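PDB 4ALY: P35 antigen from Borrelia burgdorferi, which is of unknown molecular function but is an outer surface lipoprotein critical to ensuring infection after a tick bite. Local coordinates for residues Leu75-Lys78 with Ile79-Ser83; Asp124-Glu127 with Tyr128-Glu131; Met134-Ser138 with Leu139-Glu143; Asn202-Thr205 with Leu206-Phe210. All coordinates share one frame; numbering follows the deposited sequence.

Contact 1. Residues Leu75-Lys78 with Ile79-Ser83; sequences LIQK and ILDRS
Ile79 folds back over the carbonyl of Leu75, one helical turn earlier. Its CB rests against both Leu75 O and Ile76 O, 3.3 and 3.4 Å away. CG1 is turned beside the backbone N (chi1 -73°), and this keeps it on the Leu75 side, where it too packs on that oxygen. CD1 continues the same course: it lies 3.2 Å from Leu75 O and 4.3 Å from Leu75 CD2, a methyl-to-methyl contact. The other branch, CG2, leads away from Ile76 O. Beneath this covering, Ile79 N donates to Leu75 O at 2.9 Å with an N-H...O angle of 169°, so one oxygen carries both the bond and the aliphatic chain. One residue on, the pattern repeats: Ile76 CG2 meets Leu80 CD1 at 4.2 Å. On the exposed side the Gln77 amide and the Asp81 carboxylate have planes 81° apart, and Gln77 NE2 stays 3.7 Å from Asp81 OD2, too far for a hydrogen bond. Ser83 N and Ser83 OG reach Ile79 O from opposite faces of its plane, so that this carbonyl is gripped twice. Ile79 also packs on Leu206 and Ile188, on two other helices. Such i to i+4 bonding, with an apolar stripe turned inward, is characteristic of an amphipathic alpha-helix in an all-helical fold.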
loop_
_atom_site.group_PDB
_atom_site.type_symbol
_atom_site.label_atom_id
_atom_site.label_comp_id
_atom_site.label_asym_id
_atom_site.label_seq_id
_atom_site.Cartn_x
_atom_site.Cartn_y
_atom_site.Cartn_z
ATOM N N LEU A 75 -1.636 2.281 -26.025
ATOM C CA LEU A 75 -2.319 2.359 -24.742
ATOM C C LEU A 75 -2.613 0.990 -24.184
ATOM O O LEU A 75 -2.377 0.783 -23.011
ATOM C CB LEU A 75 -3.633 3.116 -24.815
ATOM C CG LEU A 75 -3.753 4.580 -24.399
ATOM C CD1 LEU A 75 -5.171 5.031 -24.683
ATOM C CD2 LEU A 75 -3.466 4.821 -22.937
ATOM N N ILE A 76 -3.149 0.078 -24.999
ATOM C CA ILE A 76 -3.441 -1.296 -24.557
ATOM C C ILE A 76 -2.133 -1.863 -24.021
ATOM O O ILE A 76 -2.030 -2.203 -22.856
ATOM C CB ILE A 76 -3.912 -2.246 -25.702
ATOM C CG1 ILE A 76 -4.851 -1.566 -26.733
ATOM C CG2 ILE A 76 -4.506 -3.529 -25.149
ATOM C CD1 ILE A 76 -6.323 -1.480 -26.406
ATOM N N GLN A 77 -1.148 -1.973 -24.907
ATOM C CA GLN A 77 0.192 -2.438 -24.582
ATOM C C GLN A 77 0.749 -1.853 -23.275
ATOM O O GLN A 77 1.196 -2.606 -22.463
ATOM C CB GLN A 77 1.168 -2.175 -25.744
ATOM C CG GLN A 77 1.435 -3.374 -26.640
ATOM C CD GLN A 77 2.371 -4.400 -26.003
ATOM O OE1 GLN A 77 1.990 -5.552 -25.812
ATOM N NE2 GLN A 77 3.601 -3.983 -25.669
ATOM N N LYS A 78 0.710 -0.533 -23.083
ATOM C CA LYS A 78 1.274 0.102 -21.883
ATOM C C LYS A 78 0.485 -0.250 -20.639
ATOM O O LYS A 78 1.066 -0.522 -19.604
ATOM C CB LYS A 78 1.281 1.607 -22.004
ATOM C CG LYS A 78 2.546 2.240 -22.527
ATOM C CD LYS A 78 2.239 3.721 -22.721
ATOM C CE LYS A 78 3.319 4.437 -23.520
ATOM N NZ LYS A 78 4.571 4.530 -22.710
ATOM N N ILE A 79 -0.837 -0.244 -20.742
ATOM C CA ILE A 79 -1.719 -0.750 -19.695
ATOM C C ILE A 79 -1.496 -2.233 -19.335
ATOM O O ILE A 79 -1.510 -2.616 -18.148
ATOM C CB ILE A 79 -3.171 -0.550 -20.114
ATOM C CG1 ILE A 79 -3.536 0.940 -20.030
ATOM C CG2 ILE A 79 -4.130 -1.462 -19.318
ATOM C CD1 ILE A 79 -4.725 1.272 -20.921
ATOM N N LEU A 80 -1.305 -3.070 -20.359
ATOM C CA LEU A 80 -1.052 -4.489 -20.139
ATOM C C LEU A 80 0.326 -4.742 -19.548
ATOM O O LEU A 80 0.454 -5.676 -18.758
ATOM C CB LEU A 80 -1.217 -5.311 -21.419
ATOM C CG LEU A 80 -2.647 -5.576 -21.887
ATOM C CD1 LEU A 80 -2.651 -6.628 -22.995
ATOM C CD2 LEU A 80 -3.547 -5.944 -20.714
ATOM N N ASP A 81 1.330 -3.943 -19.943
ATOM C CA ASP A 81 2.628 -4.030 -19.319
ATOM C C ASP A 81 2.540 -3.623 -17.812
ATOM O O ASP A 81 2.904 -4.431 -16.960
ATOM C CB ASP A 81 3.704 -3.203 -20.054
ATOM C CG ASP A 81 3.941 -3.662 -21.500
ATOM O OD1 ASP A 81 3.444 -4.765 -21.914
ATOM O OD2 ASP A 81 4.596 -2.879 -22.240
ATOM N N ARG A 82 2.047 -2.403 -17.512
ATOM C CA ARG A 82 1.788 -1.953 -16.160
ATOM C C ARG A 82 1.028 -2.988 -15.279
ATOM O O ARG A 82 1.509 -3.304 -14.183
ATOM C CB ARG A 82 1.178 -0.543 -16.126
ATOM C CG ARG A 82 2.237 0.562 -16.237
ATOM C CD ARG A 82 1.687 2.000 -16.381
ATOM N NE ARG A 82 1.699 2.736 -15.097
ATOM C CZ ARG A 82 2.375 3.864 -14.856
ATOM N NH1 ARG A 82 3.085 4.422 -15.829
ATOM N NH2 ARG A 82 2.325 4.443 -13.652
ATOM N N SER A 83 -0.065 -3.570 -15.780
ATOM C CA SER A 83 -0.812 -4.669 -15.077
ATOM C C SER A 83 -0.033 -5.990 -14.923
ATOM O O SER A 83 -0.155 -6.705 -13.913
ATOM C CB SER A 83 -2.138 -5.025 -15.785
ATOM O OG SER A 83 -3.012 -3.928 -15.849
#

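Contact 2. Residues Asp124-Glu127 with Tyr128-Glu131; sequences DSHE and YTEE
The Glu127 chain runs alongside the Tyr128 ring, its carboxylate nearly parallel to it (17°). Over one face of Tyr128, Glu127 CG stands 4.2 Å from the ring centroid, a CH-pi contact. The carbonyl oxygen Glu127 O also lies over a face of this ring, while Ser125 O approaches it obliquely. The extended Glu127 chain, CG anti to the backbone N (chi1 172°), carries the carboxylate along the ring toward Tyr128 OH. On the His126 imidazole, Thr129 OG1 sits above one face, displaced toward the ring's margin. That hydroxyl is held by donating to His126 O at 2.8 Å, while Thr129 N reaches the same oxygen by a weak bond. Tyr128 N donates to Ser125 O at 2.9 Å, nearly straight at the hydrogen (170°) but from above the carbonyl plane. A water joins the first turn, giving to Glu127 O at 3.0 Å and accepting from Glu130 N at 2.8 Å. Earlier in the loop, Asp124 OD2 is salt-bridged to Arg106 NE. Ser125 OG accepts from Glu127 N in an ST turn, although the placing of that nitrogen is doubtful. Loop, short 3-10 turn and Tyr128 at the N-cap position together form the N-terminal entry into helix 129-137.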
loop_
_atom_site.group_PDB
_atom_site.type_symbol
_atom_site.label_atom_id
_atom_site.label_comp_id
_atom_site.label_asym_id
_atom_site.label_seq_id
_atom_site.Cartn_x
_atom_site.Cartn_y
_atom_site.Cartn_z
ATOM N N ASP A 124 -0.248 -10.472 13.063
ATOM C CA ASP A 124 0.847 -11.406 12.978
ATOM C C ASP A 124 0.389 -12.819 12.635
ATOM O O ASP A 124 1.231 -13.668 12.357
ATOM C CB ASP A 124 1.738 -11.386 14.244
ATOM C CG ASP A 124 1.123 -12.152 15.458
ATOM O OD1 ASP A 124 -0.103 -12.158 15.664
ATOM O OD2 ASP A 124 1.909 -12.706 16.236
ATOM N N SER A 125 -0.910 -13.092 12.618
ATOM C CA SER A 125 -1.310 -14.495 12.451
ATOM C C SER A 125 -1.094 -15.078 10.987
ATOM O O SER A 125 -1.116 -14.320 10.028
ATOM C CB SER A 125 -2.777 -14.671 12.889
ATOM O OG SER A 125 -3.352 -15.755 12.103
ATOM N N HIS A 126 -0.974 -16.401 10.826
ATOM C CA HIS A 126 -0.904 -17.028 9.475
ATOM C C HIS A 126 -2.054 -16.550 8.586
ATOM O O HIS A 126 -2.006 -16.602 7.372
ATOM C CB HIS A 126 -0.883 -18.546 9.592
ATOM C CG HIS A 126 -0.675 -19.274 8.266
ATOM N ND1 HIS A 126 -1.714 -19.668 7.457
ATOM C CD2 HIS A 126 0.506 -19.693 7.616
ATOM C CE1 HIS A 126 -1.220 -20.289 6.363
ATOM N NE2 HIS A 126 0.137 -20.297 6.456
ATOM N N GLU A 127 -3.099 -16.007 9.184
ATOM C CA GLU A 127 -4.259 -15.658 8.402
ATOM C C GLU A 127 -4.019 -14.379 7.612
ATOM O O GLU A 127 -4.739 -14.095 6.697
ATOM C CB GLU A 127 -5.481 -15.537 9.341
ATOM C CG GLU A 127 -6.723 -14.979 8.674
ATOM C CD GLU A 127 -7.935 -14.736 9.583
ATOM O OE1 GLU A 127 -8.031 -15.311 10.698
ATOM O OE2 GLU A 127 -8.848 -13.962 9.164
ATOM N N TYR A 128 -3.012 -13.610 7.994
ATOM C CA TYR A 128 -2.702 -12.327 7.380
ATOM C C TYR A 128 -1.370 -12.348 6.644
ATOM O O TYR A 128 -0.804 -11.305 6.351
ATOM C CB TYR A 128 -2.741 -11.237 8.443
ATOM C CG TYR A 128 -4.134 -11.105 8.959
ATOM C CD1 TYR A 128 -5.100 -10.493 8.194
ATOM C CD2 TYR A 128 -4.503 -11.648 10.192
ATOM C CE1 TYR A 128 -6.417 -10.412 8.617
ATOM C CE2 TYR A 128 -5.807 -11.556 10.636
ATOM C CZ TYR A 128 -6.766 -10.948 9.836
ATOM O OH TYR A 128 -8.087 -10.821 10.252
ATOM N N THR A 129 -0.867 -13.551 6.358
ATOM C CA THR A 129 0.306 -13.710 5.492
ATOM C C THR A 129 0.246 -12.822 4.236
ATOM O O THR A 129 1.142 -11.957 4.026
ATOM C CB THR A 129 0.483 -15.191 5.071
ATOM O OG1 THR A 129 0.472 -16.012 6.240
ATOM C CG2 THR A 129 1.787 -15.383 4.312
ATOM N N GLU A 130 -0.808 -13.017 3.431
ATOM C CA GLU A 130 -1.025 -12.188 2.229
ATOM C C GLU A 130 -0.969 -10.664 2.445
ATOM O O GLU A 130 -0.248 -9.938 1.729
ATOM C CB GLU A 130 -2.312 -12.526 1.547
ATOM C CG GLU A 130 -2.134 -13.056 0.143
ATOM C CD GLU A 130 -3.008 -12.288 -0.854
ATOM O OE1 GLU A 130 -3.762 -11.394 -0.405
ATOM O OE2 GLU A 130 -2.937 -12.541 -2.087
ATOM N N GLU A 131 -1.718 -10.187 3.425
ATOM C CA GLU A 131 -1.805 -8.779 3.731
ATOM C C GLU A 131 -0.460 -8.221 4.252
ATOM O O GLU A 131 0.021 -7.147 3.877
ATOM C CB GLU A 131 -2.876 -8.597 4.784
ATOM C CG GLU A 131 -4.256 -8.742 4.234
ATOM C CD GLU A 131 -4.804 -10.143 4.380
ATOM O OE1 GLU A 131 -4.067 -11.138 4.659
ATOM O OE2 GLU A 131 -6.026 -10.240 4.193
HETATM O O HOH W 1 -3.184 -14.318 4.100
#

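Contact 3. Residues Met134-Ser138 with Leu139-Glu143; sequences MLYTS and LNFNE. With SO4 (sulfate ion), chain D.
Tyr136, Leu139 and Phe141 meet in a Schellman motif that closes helix 129-137, with Asn140, at positive phi (59°), as its C-prime residue. Its two signature bonds are Phe141 N to Tyr136 O, 2.9 Å, and Asn140 N to Thr137 O, 2.7 Å. Leu139 N also donates to Tyr136 O, at 3.0 Å, and the two donors of that oxygen come from opposite faces of its plane. The reversal swings the Phe141 ring back against Tyr136. The edge of the tyrosine is directed at the phenylalanine face in an offset edge-to-face pair, centroids 5.6 Å apart and planes at 84°. Phe141 CE2 presses on Tyr136 CB at 3.4 Å, a tight fit, while Thr137 OG1 lies at the edge of the Phe141 ring. Thr137 OG1 is itself bonded to Arg133 and Asp93, and Tyr136 OH to Glu98. Leu139 keeps its CB near Tyr136 O and packs its side chain on Trp220, Ile146 and Leu149, contributed by helices 200-233 and 143-157. Ser138 OG donates to Leu135 O at 2.7 Å. Asn140 ND2 makes a weak hydrogen bond to O3 of a sulfate, probably from the crystallisation liquor, at 3.0 Å.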
loop_
_atom_site.group_PDB
_atom_site.type_symbol
_atom_site.label_atom_id
_atom_site.label_comp_id
_atom_site.label_asym_id
_atom_site.label_seq_id
_atom_site.Cartn_x
_atom_site.Cartn_y
_atom_site.Cartn_z
ATOM N N MET A 134 1.608 -7.772 1.027
ATOM C CA MET A 134 1.167 -6.552 0.274
ATOM C C MET A 134 1.730 -5.333 0.996
ATOM O O MET A 134 2.219 -4.419 0.393
ATOM C CB MET A 134 -0.349 -6.492 0.183
ATOM C CG MET A 134 -0.933 -6.827 -1.181
ATOM S SD MET A 134 -2.611 -7.434 -1.001
ATOM C CE MET A 134 -2.887 -8.347 -2.531
ATOM N N LEU A 135 1.729 -5.339 2.315
ATOM C CA LEU A 135 2.323 -4.229 2.992
ATOM C C LEU A 135 3.845 -4.093 2.627
ATOM O O LEU A 135 4.343 -2.974 2.436
ATOM C CB LEU A 135 2.160 -4.428 4.483
ATOM C CG LEU A 135 2.817 -3.384 5.368
ATOM C CD1 LEU A 135 2.257 -1.965 5.090
ATOM C CD2 LEU A 135 2.569 -3.844 6.830
ATOM N N TYR A 136 4.572 -5.223 2.548
ATOM C CA TYR A 136 6.023 -5.175 2.306
ATOM C C TYR A 136 6.275 -4.694 0.871
ATOM O O TYR A 136 7.156 -3.872 0.628
ATOM C CB TYR A 136 6.666 -6.562 2.510
ATOM C CG TYR A 136 6.487 -7.227 3.864
ATOM C CD1 TYR A 136 6.425 -6.482 5.049
ATOM C CD2 TYR A 136 6.376 -8.610 3.964
ATOM C CE1 TYR A 136 6.301 -7.093 6.290
ATOM C CE2 TYR A 136 6.197 -9.235 5.187
ATOM C CZ TYR A 136 6.194 -8.458 6.365
ATOM O OH TYR A 136 6.052 -9.072 7.614
ATOM N N THR A 137 5.497 -5.217 -0.071
ATOM C CA THR A 137 5.510 -4.782 -1.434
ATOM C C THR A 137 5.221 -3.278 -1.552
ATOM O O THR A 137 5.792 -2.625 -2.447
ATOM C CB THR A 137 4.491 -5.598 -2.234
ATOM O OG1 THR A 137 4.861 -6.974 -2.138
ATOM C CG2 THR A 137 4.472 -5.242 -3.678
ATOM N N SER A 138 4.441 -2.713 -0.615
ATOM C CA SER A 138 4.037 -1.313 -0.730
ATOM C C SER A 138 5.220 -0.436 -0.473
ATOM O O SER A 138 5.215 0.777 -0.741
ATOM C CB SER A 138 2.857 -0.988 0.209
ATOM O OG SER A 138 3.273 -0.698 1.536
ATOM N N LEU A 139 6.236 -1.046 0.106
ATOM C CA LEU A 139 7.486 -0.336 0.380
ATOM C C LEU A 139 8.546 -0.968 -0.574
ATOM O O LEU A 139 9.741 -1.081 -0.214
ATOM C CB LEU A 139 7.856 -0.508 1.896
ATOM C CG LEU A 139 7.059 0.308 2.930
ATOM C CD1 LEU A 139 7.012 -0.189 4.415
ATOM C CD2 LEU A 139 7.513 1.755 2.823
ATOM N N ASN A 140 8.075 -1.467 -1.731
ATOM C CA ASN A 140 8.994 -2.068 -2.731
ATOM C C ASN A 140 9.825 -3.263 -2.246
ATOM O O ASN A 140 10.847 -3.585 -2.803
ATOM C CB ASN A 140 9.928 -0.980 -3.334
ATOM C CG ASN A 140 9.175 0.024 -4.212
ATOM O OD1 ASN A 140 8.064 -0.211 -4.643
ATOM N ND2 ASN A 140 9.779 1.132 -4.460
ATOM N N PHE A 141 9.393 -3.885 -1.168
ATOM C CA PHE A 141 10.077 -5.053 -0.581
ATOM C C PHE A 141 11.539 -4.729 -0.307
ATOM O O PHE A 141 12.444 -5.538 -0.427
ATOM C CB PHE A 141 9.906 -6.373 -1.389
ATOM C CG PHE A 141 9.588 -7.549 -0.504
ATOM C CD1 PHE A 141 10.589 -8.176 0.208
ATOM C CD2 PHE A 141 8.235 -7.978 -0.316
ATOM C CE1 PHE A 141 10.287 -9.224 1.057
ATOM C CE2 PHE A 141 7.945 -9.004 0.544
ATOM C CZ PHE A 141 8.966 -9.647 1.211
ATOM N N ASN A 142 11.756 -3.511 0.133
ATOM C CA ASN A 142 13.056 -3.150 0.534
ATOM C C ASN A 142 13.173 -3.498 1.958
ATOM O O ASN A 142 12.803 -2.687 2.832
ATOM C CB ASN A 142 13.212 -1.670 0.422
ATOM C CG ASN A 142 14.567 -1.235 0.841
ATOM O OD1 ASN A 142 15.135 -1.714 1.844
ATOM N ND2 ASN A 142 15.101 -0.337 0.095
ATOM N N GLU A 143 13.731 -4.673 2.215
ATOM C CA GLU A 143 13.707 -5.202 3.573
ATOM C C GLU A 143 14.395 -4.276 4.573
ATOM O O GLU A 143 14.109 -4.347 5.766
ATOM C CB GLU A 143 14.277 -6.607 3.582
ATOM C CG GLU A 143 13.536 -7.534 2.607
ATOM C CD GLU A 143 14.158 -8.912 2.497
ATOM O OE1 GLU A 143 15.102 -9.237 3.243
ATOM O OE2 GLU A 143 13.722 -9.690 1.637
HETATM S S SO4 D . 13.694 0.747 -3.800
HETATM O O1 SO4 D . 14.027 -0.600 -3.273
HETATM O O2 SO4 D . 13.160 1.638 -2.721
HETATM O O3 SO4 D . 12.706 0.596 -4.893
HETATM O O4 SO4 D . 14.923 1.328 -4.386
#

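Contact 4. Residues Asn202-Thr205 with Leu206-Phe210; sequences NLET and LYNDF
Leu206 lays its CD2 methyl against the carbonyl oxygen of Leu203, 3.2 Å away as modelled, while CD1 hangs beside Asn202 O. The first torsion, chi1 100°, lies off the staggered positions and chi2 is displaced too; the modelled places of the two branches, with their short contacts, are therefore uncertain. The backbone bond of this residue is well formed: Leu206 N donates to Asn202 O at 2.9 Å with a nearly straight N-H...O angle of 173°. Next comes Tyr207, whose CB touches Leu203 O at 3.3 Å. With CG anti to the backbone N the ring is carried outward, and Glu204 O lies at the ring edge, close to its plane. The same Glu204 oxygen accepts from Asn208 N at 2.6 Å and has Asn208 CB packed beside it at 3.2 Å. Glu204 itself bends at its second torsion and has a long, weak ion pair with Lys200. On the adjoining side of the helix Thr205 CG2 faces Asp209 OD1 at 3.6 Å, a methyl set against a carboxylate, whereas Thr205 OG1 turns back to bond weakly with Pro201 O. The backbone bond from Asp209 N to Thr205 O is modelled very short and its exact length is doubtful. Residues 202-210 are about two turns of the long helix 200-233, with successive i to i+4 bonds, packed against helices 70-95 (Glu204, Leu206, Phe210), 163-189 (Leu206, Phe210) and 254-275 (Thr205, Asp209) of this all-helical protein.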
loop_
_atom_site.group_PDB
_atom_site.type_symbol
_atom_site.label_atom_id
_atom_site.label_comp_id
_atom_site.label_asym_id
_atom_site.label_seq_id
_atom_site.Cartn_x
_atom_site.Cartn_y
_atom_site.Cartn_z
ATOM N N ASN A 202 -12.148 5.678 -21.948
ATOM C CA ASN A 202 -11.947 4.588 -20.983
ATOM C C ASN A 202 -10.500 4.042 -20.874
ATOM O O ASN A 202 -9.912 4.024 -19.773
ATOM C CB ASN A 202 -12.896 3.440 -21.337
ATOM C CG ASN A 202 -14.361 3.837 -21.181
ATOM O OD1 ASN A 202 -14.658 4.953 -20.769
ATOM N ND2 ASN A 202 -15.279 2.902 -21.468
ATOM N N LEU A 203 -9.927 3.595 -22.001
ATOM C CA LEU A 203 -8.484 3.275 -22.070
ATOM C C LEU A 203 -7.568 4.357 -21.499
ATOM O O LEU A 203 -6.543 4.036 -20.909
ATOM C CB LEU A 203 -8.044 2.895 -23.474
ATOM C CG LEU A 203 -8.737 1.695 -24.118
ATOM C CD1 LEU A 203 -8.261 1.517 -25.549
ATOM C CD2 LEU A 203 -8.509 0.401 -23.353
ATOM N N GLU A 204 -7.945 5.623 -21.612
ATOM C CA GLU A 204 -7.113 6.708 -21.038
ATOM C C GLU A 204 -7.215 6.781 -19.525
ATOM O O GLU A 204 -6.222 7.026 -18.842
ATOM C CB GLU A 204 -7.493 8.113 -21.613
ATOM C CG GLU A 204 -6.912 8.406 -22.981
ATOM C CD GLU A 204 -5.398 8.434 -22.978
ATOM O OE1 GLU A 204 -4.790 8.447 -21.883
ATOM O OE2 GLU A 204 -4.808 8.436 -24.074
ATOM N N THR A 205 -8.444 6.642 -19.034
ATOM C CA THR A 205 -8.715 6.791 -17.639
ATOM C C THR A 205 -8.038 5.637 -16.898
ATOM O O THR A 205 -7.296 5.842 -15.908
ATOM C CB THR A 205 -10.226 6.830 -17.372
ATOM O OG1 THR A 205 -10.697 8.131 -17.705
ATOM C CG2 THR A 205 -10.536 6.577 -15.865
ATOM N N LEU A 206 -8.210 4.432 -17.418
ATOM C CA LEU A 206 -7.625 3.310 -16.709
ATOM C C LEU A 206 -6.100 3.406 -16.727
ATOM O O LEU A 206 -5.419 3.172 -15.715
ATOM C CB LEU A 206 -8.301 1.958 -17.076
ATOM C CG LEU A 206 -7.818 0.902 -18.037
ATOM C CD1 LEU A 206 -8.966 0.308 -18.852
ATOM C CD2 LEU A 206 -6.773 1.517 -18.927
ATOM N N TYR A 207 -5.581 3.942 -17.816
ATOM C CA TYR A 207 -4.168 4.245 -17.867
ATOM C C TYR A 207 -3.772 5.411 -16.938
ATOM O O TYR A 207 -2.725 5.359 -16.262
ATOM C CB TYR A 207 -3.736 4.494 -19.290
ATOM C CG TYR A 207 -2.318 4.958 -19.327
ATOM C CD1 TYR A 207 -1.229 4.044 -19.260
ATOM C CD2 TYR A 207 -2.046 6.307 -19.343
ATOM C CE1 TYR A 207 0.085 4.513 -19.269
ATOM C CE2 TYR A 207 -0.765 6.765 -19.341
ATOM C CZ TYR A 207 0.282 5.889 -19.306
ATOM O OH TYR A 207 1.508 6.476 -19.300
ATOM N N ASN A 208 -4.597 6.458 -16.897
ATOM C CA ASN A 208 -4.410 7.522 -15.919
ATOM C C ASN A 208 -4.616 7.029 -14.470
ATOM O O ASN A 208 -3.920 7.469 -13.564
ATOM C CB ASN A 208 -5.294 8.727 -16.253
ATOM C CG ASN A 208 -4.792 9.487 -17.492
ATOM O OD1 ASN A 208 -3.581 9.674 -17.674
ATOM N ND2 ASN A 208 -5.710 9.912 -18.347
ATOM N N ASP A 209 -5.562 6.115 -14.256
ATOM C CA ASP A 209 -5.726 5.530 -12.947
ATOM C C ASP A 209 -4.381 4.959 -12.414
ATOM O O ASP A 209 -3.976 5.266 -11.291
ATOM C CB ASP A 209 -6.859 4.520 -12.987
ATOM C CG ASP A 209 -8.258 5.214 -13.013
ATOM O OD1 ASP A 209 -8.296 6.471 -13.006
ATOM O OD2 ASP A 209 -9.319 4.515 -12.992
ATOM N N PHE A 210 -3.647 4.220 -13.246
ATOM C CA PHE A 210 -2.313 3.723 -12.869
ATOM C C PHE A 210 -1.386 4.807 -12.412
ATOM O O PHE A 210 -0.639 4.622 -11.460
ATOM C CB PHE A 210 -1.633 2.878 -13.966
ATOM C CG PHE A 210 -2.088 1.463 -13.955
ATOM C CD1 PHE A 210 -2.121 0.748 -12.721
ATOM C CD2 PHE A 210 -2.560 0.848 -15.112
ATOM C CE1 PHE A 210 -2.581 -0.573 -12.655
ATOM C CE2 PHE A 210 -3.039 -0.461 -15.055
ATOM C CZ PHE A 210 -3.048 -1.179 -13.839
#

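In the fold
Contacts 1 and 4 form one packed site: their centres are 10 Å apart, and helix 70-95 meets helix 200-233 there. Ser83 OG lies 3.4 Å from Phe210 CZ and Leu75 CD1 is 3.5 Å from Glu204 OE2; the Ile79 CD1 to Leu206 CD2 approach is modelled so short that its value is doubtful. Contacts 2 and 3 instead bracket helix 129-137, one at its start and one at its end, with centres 15 Å apart. Contacts 2 and 4 lie on opposite sides of the chain's centre, their own centres about 32 Å apart. Contact 3, the most central at 8 Å from the chain's centre, also carries the sulfate.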